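Local structure of chitin-binding domain 3 protein (Micromonospora aurantiaca ATCC 27029, 5OPF) at residues 1-7 with 99-105; 137-143 with 157-163; 168-174 with 187-193. The protein probably cleaves glycosidic bonds in cellulose or chitin by oxidation, as a copper-dependent lytic polysaccharide monooxygenase of the AA10 family. Residues are numbered along the deposited sequence.

Contact 1: 1-7 with 99-105; sequences HGSVVDP and RVKFFDQ. With CU (copper (II) ion), chain B.
Strands 2-6 and 99-104 run antiparallel, their axes 4.7 Å apart at closest and 143° between directions. All of 99-105 except Q105 is extended. R99 O accepts a hydrogen bond from a water at 2.8 Å, which also donates to D6 OD1 at 3.2 Å. V100 follows with CG1 3.7 Å from V4 CG1. K101 pairs with D6: K101 N donates to D6 O at 2.8 Å. K101 O receives V5 N at 3.0 Å. A beta bulge lies here, since the register slips by one residue between V4 and D6; V5 turns to phi/psi -105/-14. The peptide bond before P7 is cis. F102 stands opposite V4 as a non-hydrogen-bonded pair, CA-CA 4.5 Å. Its chi1 is t, and CD2 lies 3.7 Å from V4 CG2. Strand 2-6 edges one sheet of the beta-sandwich core of the LPMO, and F102 and V4 face its interior, where W176 meets the F102 ring edge-to-face. F103 pairs with S3: F103 N to S3 O is 2.9 Å and S3 N to F103 O is 3.0 Å. F103 CB touches V5 CG1 at 3.7 Å. D104 faces G2, CA-CA 4.3 Å; a CB on G2 would clash with F103 O. D104 OD2 accepts from H108 N and OD1 from A106 N. Q105 N donates to H1 O at 2.8 Å. H1 N (2.2 Å) and H1 ND1 (2.0 Å) bind copper, and H108 completes the histidine brace.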
loop_
_atom_site.group_PDB
_atom_site.type_symbol
_atom_site.label_atom_id
_atom_site.label_comp_id
_atom_site.label_asym_id
_atom_site.label_seq_id
_atom_site.Cartn_x
_atom_site.Cartn_y
_atom_site.Cartn_z
ATOM N N HIS A 1 0.406 -13.168 3.286
ATOM C CA HIS A 1 0.669 -12.648 1.944
ATOM C C HIS A 1 -0.586 -12.029 1.368
ATOM O O HIS A 1 -1.610 -12.700 1.241
ATOM C CB HIS A 1 1.173 -13.760 1.039
ATOM C CG HIS A 1 2.597 -14.101 1.294
ATOM N ND1 HIS A 1 3.062 -14.466 2.540
ATOM C CD2 HIS A 1 3.675 -14.059 0.477
ATOM C CE1 HIS A 1 4.362 -14.689 2.460
ATOM N NE2 HIS A 1 4.762 -14.438 1.224
ATOM N N GLY A 2 -0.522 -10.748 1.043
ATOM C CA GLY A 2 -1.686 -10.042 0.551
ATOM C C GLY A 2 -1.377 -8.566 0.415
ATOM O O GLY A 2 -0.213 -8.152 0.487
ATOM N N SER A 3 -2.426 -7.775 0.208
ATOM C CA SER A 3 -2.230 -6.349 -0.003
ATOM C C SER A 3 -3.560 -5.634 0.160
ATOM O O SER A 3 -4.621 -6.254 0.269
ATOM C CB SER A 3 -1.670 -6.085 -1.405
ATOM O OG SER A 3 -1.235 -4.735 -1.550
ATOM N N VAL A 4 -3.487 -4.303 0.146
ATOM C CA VAL A 4 -4.684 -3.491 -0.062
ATOM C C VAL A 4 -5.044 -3.570 -1.537
ATOM O O VAL A 4 -4.233 -3.227 -2.407
ATOM C CB VAL A 4 -4.454 -2.031 0.353
ATOM C CG1 VAL A 4 -5.680 -1.205 0.011
ATOM C CG2 VAL A 4 -4.127 -1.924 1.841
ATOM N N VAL A 5 -6.257 -4.045 -1.821
ATOM C CA VAL A 5 -6.710 -4.222 -3.200
ATOM C C VAL A 5 -7.703 -3.150 -3.634
ATOM O O VAL A 5 -7.961 -3.010 -4.842
ATOM C CB VAL A 5 -7.274 -5.644 -3.440
ATOM C CG1 VAL A 5 -6.192 -6.679 -3.209
ATOM C CG2 VAL A 5 -8.481 -5.936 -2.559
ATOM N N ASP A 6 -8.253 -2.379 -2.703
ATOM C CA ASP A 6 -9.186 -1.303 -3.035
ATOM C C ASP A 6 -9.146 -0.338 -1.854
ATOM O O ASP A 6 -9.646 -0.675 -0.776
ATOM C CB ASP A 6 -10.596 -1.860 -3.232
ATOM C CG ASP A 6 -11.556 -0.829 -3.765
ATOM O OD1 ASP A 6 -11.227 0.376 -3.709
ATOM O OD2 ASP A 6 -12.656 -1.221 -4.229
ATOM N N PRO A 7 -8.528 0.845 -2.003
ATOM C CA PRO A 7 -7.891 1.401 -3.199
ATOM C C PRO A 7 -6.561 0.694 -3.432
ATOM O O PRO A 7 -5.729 0.630 -2.519
ATOM C CB PRO A 7 -7.704 2.876 -2.838
ATOM C CG PRO A 7 -7.518 2.864 -1.345
ATOM C CD PRO A 7 -8.379 1.742 -0.841
ATOM N N ARG A 99 -13.454 3.115 2.624
ATOM C CA ARG A 99 -13.182 1.783 3.139
ATOM C C ARG A 99 -11.958 1.213 2.445
ATOM O O ARG A 99 -11.855 1.274 1.215
ATOM C CB ARG A 99 -14.394 0.878 2.888
ATOM C CG ARG A 99 -15.617 1.378 3.640
ATOM C CD ARG A 99 -16.932 0.952 3.021
ATOM N NE ARG A 99 -17.168 -0.487 3.074
ATOM C CZ ARG A 99 -17.370 -1.189 4.184
ATOM N NH1 ARG A 99 -17.322 -0.600 5.376
ATOM N NH2 ARG A 99 -17.615 -2.487 4.103
ATOM N N VAL A 100 -11.049 0.640 3.230
ATOM C CA VAL A 100 -9.862 -0.028 2.715
ATOM C C VAL A 100 -10.130 -1.524 2.721
ATOM O O VAL A 100 -10.358 -2.112 3.785
ATOM C CB VAL A 100 -8.636 0.309 3.579
ATOM C CG1 VAL A 100 -7.434 -0.543 3.184
ATOM C CG2 VAL A 100 -8.309 1.811 3.494
ATOM N N LYS A 101 -10.110 -2.149 1.543
ATOM C CA LYS A 101 -10.285 -3.593 1.428
ATOM C C LYS A 101 -8.918 -4.256 1.427
ATOM O O LYS A 101 -8.110 -4.037 0.508
ATOM C CB LYS A 101 -11.039 -3.974 0.158
ATOM C CG LYS A 101 -11.351 -5.465 0.093
ATOM C CD LYS A 101 -12.068 -5.838 -1.200
ATOM C CE LYS A 101 -12.157 -7.349 -1.394
ATOM N NZ LYS A 101 -12.906 -7.688 -2.653
ATOM N N PHE A 102 -8.666 -5.060 2.460
ATOM C CA PHE A 102 -7.436 -5.819 2.590
ATOM C C PHE A 102 -7.699 -7.269 2.205
ATOM O O PHE A 102 -8.643 -7.875 2.709
ATOM C CB PHE A 102 -6.873 -5.750 4.013
ATOM C CG PHE A 102 -5.405 -5.926 4.017
ATOM C CD1 PHE A 102 -4.836 -7.177 3.845
ATOM C CD2 PHE A 102 -4.580 -4.823 4.081
ATOM C CE1 PHE A 102 -3.459 -7.305 3.751
ATOM C CE2 PHE A 102 -3.220 -4.943 3.997
ATOM C CZ PHE A 102 -2.655 -6.178 3.826
ATOM N N PHE A 103 -6.863 -7.829 1.327
ATOM C CA PHE A 103 -6.976 -9.217 0.882
ATOM C C PHE A 103 -5.748 -9.994 1.339
ATOM O O PHE A 103 -4.615 -9.578 1.061
ATOM C CB PHE A 103 -7.095 -9.258 -0.647
ATOM C CG PHE A 103 -7.072 -10.639 -1.247
ATOM C CD1 PHE A 103 -7.939 -11.632 -0.828
ATOM C CD2 PHE A 103 -6.153 -10.943 -2.245
ATOM C CE1 PHE A 103 -7.900 -12.903 -1.408
ATOM C CE2 PHE A 103 -6.114 -12.204 -2.821
ATOM C CZ PHE A 103 -6.978 -13.181 -2.391
ATOM N N ASP A 104 -5.981 -11.109 2.042
ATOM C CA ASP A 104 -4.931 -11.989 2.562
ATOM C C ASP A 104 -5.135 -13.373 1.958
ATOM O O ASP A 104 -6.129 -14.045 2.249
ATOM C CB ASP A 104 -4.988 -12.045 4.090
ATOM C CG ASP A 104 -3.998 -13.025 4.708
ATOM O OD1 ASP A 104 -3.107 -13.522 3.998
ATOM O OD2 ASP A 104 -4.137 -13.268 5.928
ATOM N N GLN A 105 -4.197 -13.799 1.110
ATOM C CA GLN A 105 -4.259 -15.136 0.525
ATOM C C GLN A 105 -4.025 -16.248 1.541
ATOM O O GLN A 105 -4.413 -17.395 1.287
ATOM C CB GLN A 105 -3.194 -15.269 -0.555
ATOM C CG GLN A 105 -3.417 -14.347 -1.725
ATOM C CD GLN A 105 -2.207 -14.302 -2.636
ATOM O OE1 GLN A 105 -1.079 -14.480 -2.182
ATOM N NE2 GLN A 105 -2.431 -14.093 -3.921
HETATM CU CU CU B . 1.950 -14.509 4.148
HETATM O O HOH W 1 -11.686 2.431 -1.357
#

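Contact 2: 137-143 with 157-163; sequences VGQIGNT and IQIPANA
I140 CD1 touches two isoleucines of the facing strand, I157 CD1 and I159 CG1, each at 4.1 Å. I140 is p, t; I157 is t, t. T143 CG2 closes this apolar cluster at 3.7 Å from I157 CD1. A second patch lies at the other end, where V137 (chi1 m) brings CG2 to 4.1 Å from A161 CB and CG1 to 4.3 Å from A163 CB. Strands 134-140 and 154-162 belong to different sheets of the beta sandwich. Their parts 137-140 and 157-162 run antiparallel at 156°, axes 4.8 Å apart at closest. They come close near G138 and A161, CA-CA 4.4 Å; in the loop beyond, T143 CA is 9.5 Å from I157 CA. V137 and G138 both face V115 of strand 110-118, a classic beta bulge. A CB on G138 would clash with P160 O. One direct hydrogen bond crosses the contact, N162 N to V137 O at 3.1 Å. Next to it, A161 CA approaches V137 O at 3.4 Å. Farther along, a water accepts from Q139 N at 3.0 Å and donates to P160 O at 2.7 Å. The CA-to-CB bond of Q139 points away, and its OE1 accepts a hydrogen bond from R114 NE.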
loop_
_atom_site.group_PDB
_atom_site.type_symbol
_atom_site.label_atom_id
_atom_site.label_comp_id
_atom_site.label_asym_id
_atom_site.label_seq_id
_atom_site.Cartn_x
_atom_site.Cartn_y
_atom_site.Cartn_z
ATOM N N VAL A 137 -6.233 7.453 10.505
ATOM C CA VAL A 137 -7.641 7.713 10.207
ATOM C C VAL A 137 -8.519 6.464 10.234
ATOM O O VAL A 137 -9.743 6.576 10.110
ATOM C CB VAL A 137 -7.819 8.457 8.868
ATOM C CG1 VAL A 137 -7.187 9.841 8.919
ATOM C CG2 VAL A 137 -7.258 7.650 7.701
ATOM N N GLY A 138 -7.926 5.278 10.401
ATOM C CA GLY A 138 -8.701 4.069 10.635
ATOM C C GLY A 138 -7.817 3.016 11.257
ATOM O O GLY A 138 -6.596 3.058 11.116
ATOM N N GLN A 139 -8.428 2.093 12.000
ATOM C CA GLN A 139 -7.641 1.067 12.685
ATOM C C GLN A 139 -8.562 -0.055 13.131
ATOM O O GLN A 139 -9.636 0.207 13.681
ATOM C CB GLN A 139 -6.918 1.651 13.909
ATOM C CG GLN A 139 -6.012 0.661 14.665
ATOM C CD GLN A 139 -5.139 1.338 15.727
ATOM O OE1 GLN A 139 -3.957 1.010 15.867
ATOM N NE2 GLN A 139 -5.726 2.260 16.499
ATOM N N ILE A 140 -8.135 -1.298 12.896
ATOM C CA ILE A 140 -8.729 -2.459 13.541
ATOM C C ILE A 140 -7.664 -3.096 14.422
ATOM O O ILE A 140 -6.462 -3.006 14.152
ATOM C CB ILE A 140 -9.326 -3.497 12.559
ATOM C CG1 ILE A 140 -8.245 -4.122 11.669
ATOM C CG2 ILE A 140 -10.446 -2.865 11.733
ATOM C CD1 ILE A 140 -8.756 -5.214 10.756
ATOM N N GLY A 141 -8.125 -3.719 15.501
ATOM C CA GLY A 141 -7.278 -4.455 16.418
ATOM C C GLY A 141 -7.155 -5.915 16.045
ATOM O O GLY A 141 -7.203 -6.289 14.869
ATOM N N ASN A 142 -6.993 -6.755 17.068
ATOM C CA ASN A 142 -6.711 -8.163 16.831
ATOM C C ASN A 142 -7.914 -8.811 16.169
ATOM O O ASN A 142 -9.014 -8.826 16.727
ATOM C CB ASN A 142 -6.331 -8.875 18.119
ATOM C CG ASN A 142 -5.738 -10.234 17.839
ATOM O OD1 ASN A 142 -6.420 -11.105 17.304
ATOM N ND2 ASN A 142 -4.451 -10.400 18.120
ATOM N N THR A 143 -7.697 -9.343 14.970
ATOM C CA THR A 143 -8.767 -9.861 14.121
ATOM C C THR A 143 -8.301 -11.178 13.524
ATOM O O THR A 143 -7.658 -11.215 12.465
ATOM C CB THR A 143 -9.131 -8.853 13.030
ATOM O OG1 THR A 143 -9.343 -7.557 13.614
ATOM C CG2 THR A 143 -10.399 -9.272 12.310
ATOM N N ILE A 157 -11.049 -8.219 4.423
ATOM C CA ILE A 157 -11.741 -7.424 5.423
ATOM C C ILE A 157 -11.734 -5.970 4.985
ATOM O O ILE A 157 -10.809 -5.516 4.299
ATOM C CB ILE A 157 -11.118 -7.631 6.823
ATOM C CG1 ILE A 157 -12.077 -7.106 7.894
ATOM C CG2 ILE A 157 -9.727 -6.996 6.915
ATOM C CD1 ILE A 157 -11.763 -7.640 9.277
ATOM N N GLN A 158 -12.770 -5.234 5.381
ATOM C CA GLN A 158 -12.879 -3.811 5.086
ATOM C C GLN A 158 -12.602 -3.009 6.353
ATOM O O GLN A 158 -13.203 -3.274 7.397
ATOM C CB GLN A 158 -14.276 -3.465 4.566
ATOM C CG GLN A 158 -14.692 -4.195 3.287
ATOM C CD GLN A 158 -14.303 -3.478 2.007
ATOM O OE1 GLN A 158 -13.679 -2.420 2.029
ATOM N NE2 GLN A 158 -14.678 -4.059 0.876
ATOM N N ILE A 159 -11.716 -2.023 6.256
ATOM C CA ILE A 159 -11.363 -1.147 7.373
ATOM C C ILE A 159 -11.941 0.236 7.091
ATOM O O ILE A 159 -11.505 0.904 6.141
ATOM C CB ILE A 159 -9.845 -1.050 7.575
ATOM C CG1 ILE A 159 -9.216 -2.430 7.794
ATOM C CG2 ILE A 159 -9.535 -0.143 8.750
ATOM C CD1 ILE A 159 -8.398 -2.930 6.646
ATOM N N PRO A 160 -12.887 0.715 7.890
ATOM C CA PRO A 160 -13.383 2.086 7.714
ATOM C C PRO A 160 -12.299 3.109 7.995
ATOM O O PRO A 160 -11.467 2.932 8.884
ATOM C CB PRO A 160 -14.515 2.196 8.745
ATOM C CG PRO A 160 -14.867 0.789 9.083
ATOM C CD PRO A 160 -13.597 0.004 8.963
ATOM N N ALA A 161 -12.336 4.203 7.239
ATOM C CA ALA A 161 -11.368 5.277 7.386
ATOM C C ALA A 161 -12.086 6.593 7.141
ATOM O O ALA A 161 -12.962 6.677 6.273
ATOM C CB ALA A 161 -10.217 5.116 6.387
ATOM N N ASN A 162 -11.735 7.621 7.909
ATOM C CA ASN A 162 -12.353 8.936 7.754
ATOM C C ASN A 162 -11.243 9.973 7.745
ATOM O O ASN A 162 -10.576 10.178 8.765
ATOM C CB ASN A 162 -13.354 9.240 8.866
ATOM C CG ASN A 162 -14.008 10.603 8.690
ATOM O OD1 ASN A 162 -13.948 11.185 7.611
ATOM N ND2 ASN A 162 -14.621 11.116 9.747
ATOM N N ALA A 163 -11.053 10.622 6.597
ATOM C CA ALA A 163 -9.994 11.609 6.397
ATOM C C ALA A 163 -10.640 12.960 6.105
ATOM O O ALA A 163 -10.766 13.361 4.937
ATOM C CB ALA A 163 -9.054 11.162 5.280
HETATM O O HOH W 2 -11.356 2.390 11.575
#

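Contact 3: 168-174 with 187-193; sequences GRHVVYT and LCSDVDF
Six residue pairs, from R169-D192 to T174-L187, set the antiparallel register. The strand axes approach to 4.6 Å at 154°. Three pairs are doubly hydrogen-bonded: H170 N to V191 O (2.9 Å) and V191 N to H170 O (3.1 Å), V172 N to S189 O and S189 N to V172 O (both 2.8 Å), T174 N to L187 O and L187 N to T174 O (both 2.9 Å). F193 N donates to G168 O at 2.9 Å. R169 NH1 and D190 OD1, 4.3 Å apart and beyond salt-bridge range, are joined by a water that accepts from NH1 at 2.9 Å and donates to D190 OD1 at 2.7 Å and to H170 O at 3.0 Å. R169 NH1 is also hydrogen-bonded to W89 O, and D190 is salt-bridged to R10. A second water donates to L187 O and S189 OG, both at 2.9 Å, and lies 2.8 Å from T174 OG1. S189 OG is hydrogen-bonded to P7 O. H170 ND1 and NE2 pair with T118 and Q120. C188 SG lies 3.5 Å from Y173 CD1, an oblique sulfur-aromatic contact. The C188-C70 disulfide holds this C-terminal beta hairpin of the LPMO sandwich to the loop between helices 60-63 and 75-78.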
loop_
_atom_site.group_PDB
_atom_site.type_symbol
_atom_site.label_atom_id
_atom_site.label_comp_id
_atom_site.label_asym_id
_atom_site.label_seq_id
_atom_site.Cartn_x
_atom_site.Cartn_y
_atom_site.Cartn_z
ATOM N N GLY A 168 -8.527 16.255 -3.599
ATOM C CA GLY A 168 -7.485 15.985 -4.569
ATOM C C GLY A 168 -6.601 14.793 -4.207
ATOM O O GLY A 168 -6.947 13.919 -3.401
ATOM N N ARG A 169 -5.431 14.777 -4.850
ATOM C CA ARG A 169 -4.502 13.654 -4.781
ATOM C C ARG A 169 -3.890 13.505 -3.394
ATOM O O ARG A 169 -3.382 14.472 -2.811
ATOM C CB ARG A 169 -3.380 13.878 -5.793
ATOM C CG ARG A 169 -2.242 12.876 -5.719
ATOM C CD ARG A 169 -1.155 13.156 -6.732
ATOM N NE ARG A 169 -1.478 12.787 -8.105
ATOM C CZ ARG A 169 -1.278 11.568 -8.611
ATOM N NH1 ARG A 169 -0.798 10.602 -7.846
ATOM N NH2 ARG A 169 -1.535 11.316 -9.884
ATOM N N HIS A 170 -3.885 12.261 -2.906
ATOM C CA HIS A 170 -3.370 11.892 -1.590
ATOM C C HIS A 170 -2.778 10.486 -1.651
ATOM O O HIS A 170 -2.873 9.796 -2.667
ATOM C CB HIS A 170 -4.477 12.031 -0.533
ATOM C CG HIS A 170 -4.628 13.431 -0.069
ATOM N ND1 HIS A 170 -3.703 13.996 0.779
ATOM C CD2 HIS A 170 -5.528 14.394 -0.378
ATOM C CE1 HIS A 170 -4.045 15.254 0.989
ATOM N NE2 HIS A 170 -5.140 15.525 0.294
ATOM N N VAL A 171 -2.155 10.079 -0.544
ATOM C CA VAL A 171 -1.653 8.722 -0.380
ATOM C C VAL A 171 -2.232 8.140 0.903
ATOM O O VAL A 171 -2.226 8.793 1.956
ATOM C CB VAL A 171 -0.110 8.682 -0.354
ATOM C CG1 VAL A 171 0.394 7.249 -0.246
ATOM C CG2 VAL A 171 0.474 9.337 -1.610
ATOM N N VAL A 172 -2.742 6.915 0.802
ATOM C CA VAL A 172 -3.122 6.088 1.939
ATOM C C VAL A 172 -1.934 5.187 2.259
ATOM O O VAL A 172 -1.308 4.611 1.362
ATOM C CB VAL A 172 -4.365 5.240 1.601
ATOM C CG1 VAL A 172 -4.845 4.473 2.828
ATOM C CG2 VAL A 172 -5.490 6.102 1.030
ATOM N N TYR A 173 -1.608 5.062 3.544
ATOM C CA TYR A 173 -0.561 4.147 3.992
ATOM C C TYR A 173 -1.187 3.183 4.979
ATOM O O TYR A 173 -1.681 3.600 6.035
ATOM C CB TYR A 173 0.583 4.885 4.666
ATOM C CG TYR A 173 1.864 4.098 4.855
ATOM C CD1 TYR A 173 2.488 3.457 3.778
ATOM C CD2 TYR A 173 2.504 4.050 6.090
ATOM C CE1 TYR A 173 3.698 2.786 3.926
ATOM C CE2 TYR A 173 3.715 3.393 6.244
ATOM C CZ TYR A 173 4.310 2.777 5.162
ATOM O OH TYR A 173 5.545 2.182 5.321
ATOM N N THR A 174 -1.174 1.901 4.631
ATOM C CA THR A 174 -1.787 0.854 5.434
ATOM C C THR A 174 -0.685 -0.064 5.956
ATOM O O THR A 174 0.151 -0.562 5.179
ATOM C CB THR A 174 -2.828 0.073 4.609
ATOM O OG1 THR A 174 -3.858 0.961 4.150
ATOM C CG2 THR A 174 -3.479 -1.017 5.441
ATOM N N LEU A 187 1.773 -0.762 2.808
ATOM C CA LEU A 187 1.090 -0.572 1.528
ATOM C C LEU A 187 0.726 0.891 1.296
ATOM O O LEU A 187 -0.157 1.433 1.976
ATOM C CB LEU A 187 -0.187 -1.406 1.466
ATOM C CG LEU A 187 -0.093 -2.926 1.583
ATOM C CD1 LEU A 187 1.045 -3.487 0.748
ATOM C CD2 LEU A 187 0.016 -3.350 3.057
ATOM N N CYS A 188 1.354 1.517 0.297
ATOM C CA CYS A 188 0.935 2.837 -0.178
ATOM C C CYS A 188 -0.107 2.674 -1.267
ATOM O O CYS A 188 0.108 1.887 -2.195
ATOM C CB CYS A 188 2.117 3.590 -0.785
ATOM S SG CYS A 188 3.315 4.144 0.411
ATOM N N SER A 189 -1.198 3.443 -1.183
ATOM C CA SER A 189 -2.211 3.485 -2.240
ATOM C C SER A 189 -2.468 4.932 -2.646
ATOM O O SER A 189 -2.778 5.777 -1.791
ATOM C CB SER A 189 -3.553 2.899 -1.783
ATOM O OG SER A 189 -3.413 1.564 -1.350
ATOM N N ASP A 190 -2.380 5.214 -3.943
ATOM C CA ASP A 190 -2.662 6.553 -4.443
ATOM C C ASP A 190 -4.155 6.734 -4.673
ATOM O O ASP A 190 -4.807 5.911 -5.324
ATOM C CB ASP A 190 -1.865 6.806 -5.719
ATOM C CG ASP A 190 -0.380 6.683 -5.481
ATOM O OD1 ASP A 190 0.178 7.628 -4.873
ATOM O OD2 ASP A 190 0.213 5.628 -5.869
ATOM N N VAL A 191 -4.695 7.818 -4.116
ATOM C CA VAL A 191 -6.124 8.094 -4.186
ATOM C C VAL A 191 -6.348 9.554 -4.541
ATOM O O VAL A 191 -5.451 10.394 -4.437
ATOM C CB VAL A 191 -6.860 7.741 -2.872
ATOM C CG1 VAL A 191 -6.692 6.272 -2.549
ATOM C CG2 VAL A 191 -6.391 8.623 -1.724
ATOM N N ASP A 192 -7.576 9.863 -4.942
ATOM C CA ASP A 192 -7.981 11.239 -5.188
ATOM C C ASP A 192 -9.323 11.425 -4.498
ATOM O O ASP A 192 -10.304 10.766 -4.861
ATOM C CB ASP A 192 -8.061 11.516 -6.689
ATOM C CG ASP A 192 -8.220 12.995 -7.006
ATOM O OD1 ASP A 192 -9.000 13.688 -6.316
ATOM O OD2 ASP A 192 -7.553 13.476 -7.956
ATOM N N PHE A 193 -9.362 12.298 -3.492
ATOM C CA PHE A 193 -10.567 12.571 -2.714
ATOM C C PHE A 193 -11.582 13.432 -3.458
ATOM O O PHE A 193 -12.658 13.720 -2.915
ATOM C CB PHE A 193 -10.186 13.189 -1.353
ATOM C CG PHE A 193 -9.673 12.179 -0.359
ATOM C CD1 PHE A 193 -10.553 11.530 0.480
ATOM C CD2 PHE A 193 -8.330 11.873 -0.269
ATOM C CE1 PHE A 193 -10.113 10.582 1.388
ATOM C CE2 PHE A 193 -7.876 10.925 0.639
ATOM C CZ PHE A 193 -8.769 10.270 1.470
HETATM O O HOH W 3 -0.977 10.085 -4.969
HETATM O O HOH W 4 -2.981 1.584 1.518
#

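Overall arrangement
The chain starts at the copper site. Contact 1 closes the longest loop, bringing strand 97-104 back to strand 2-6 after an excursion of 91 residues, 34 of them helical. Contact 2 then closes a short loop between 137-143 and 157-163, and contact 3 closes the hairpin 169-178 with 183-192. The three follow in series; none nests or crosses. Contacts 1 and 2 share one sheet, because strand 97-104 pairs with 154-162 through bonds such as V100 O to I159 N. Contact 3 lies in the other sheet, which contact 2 also reaches through 134-140. V4 against T174 and A163 against F193 pack contacts 1 and 2 onto contact 3.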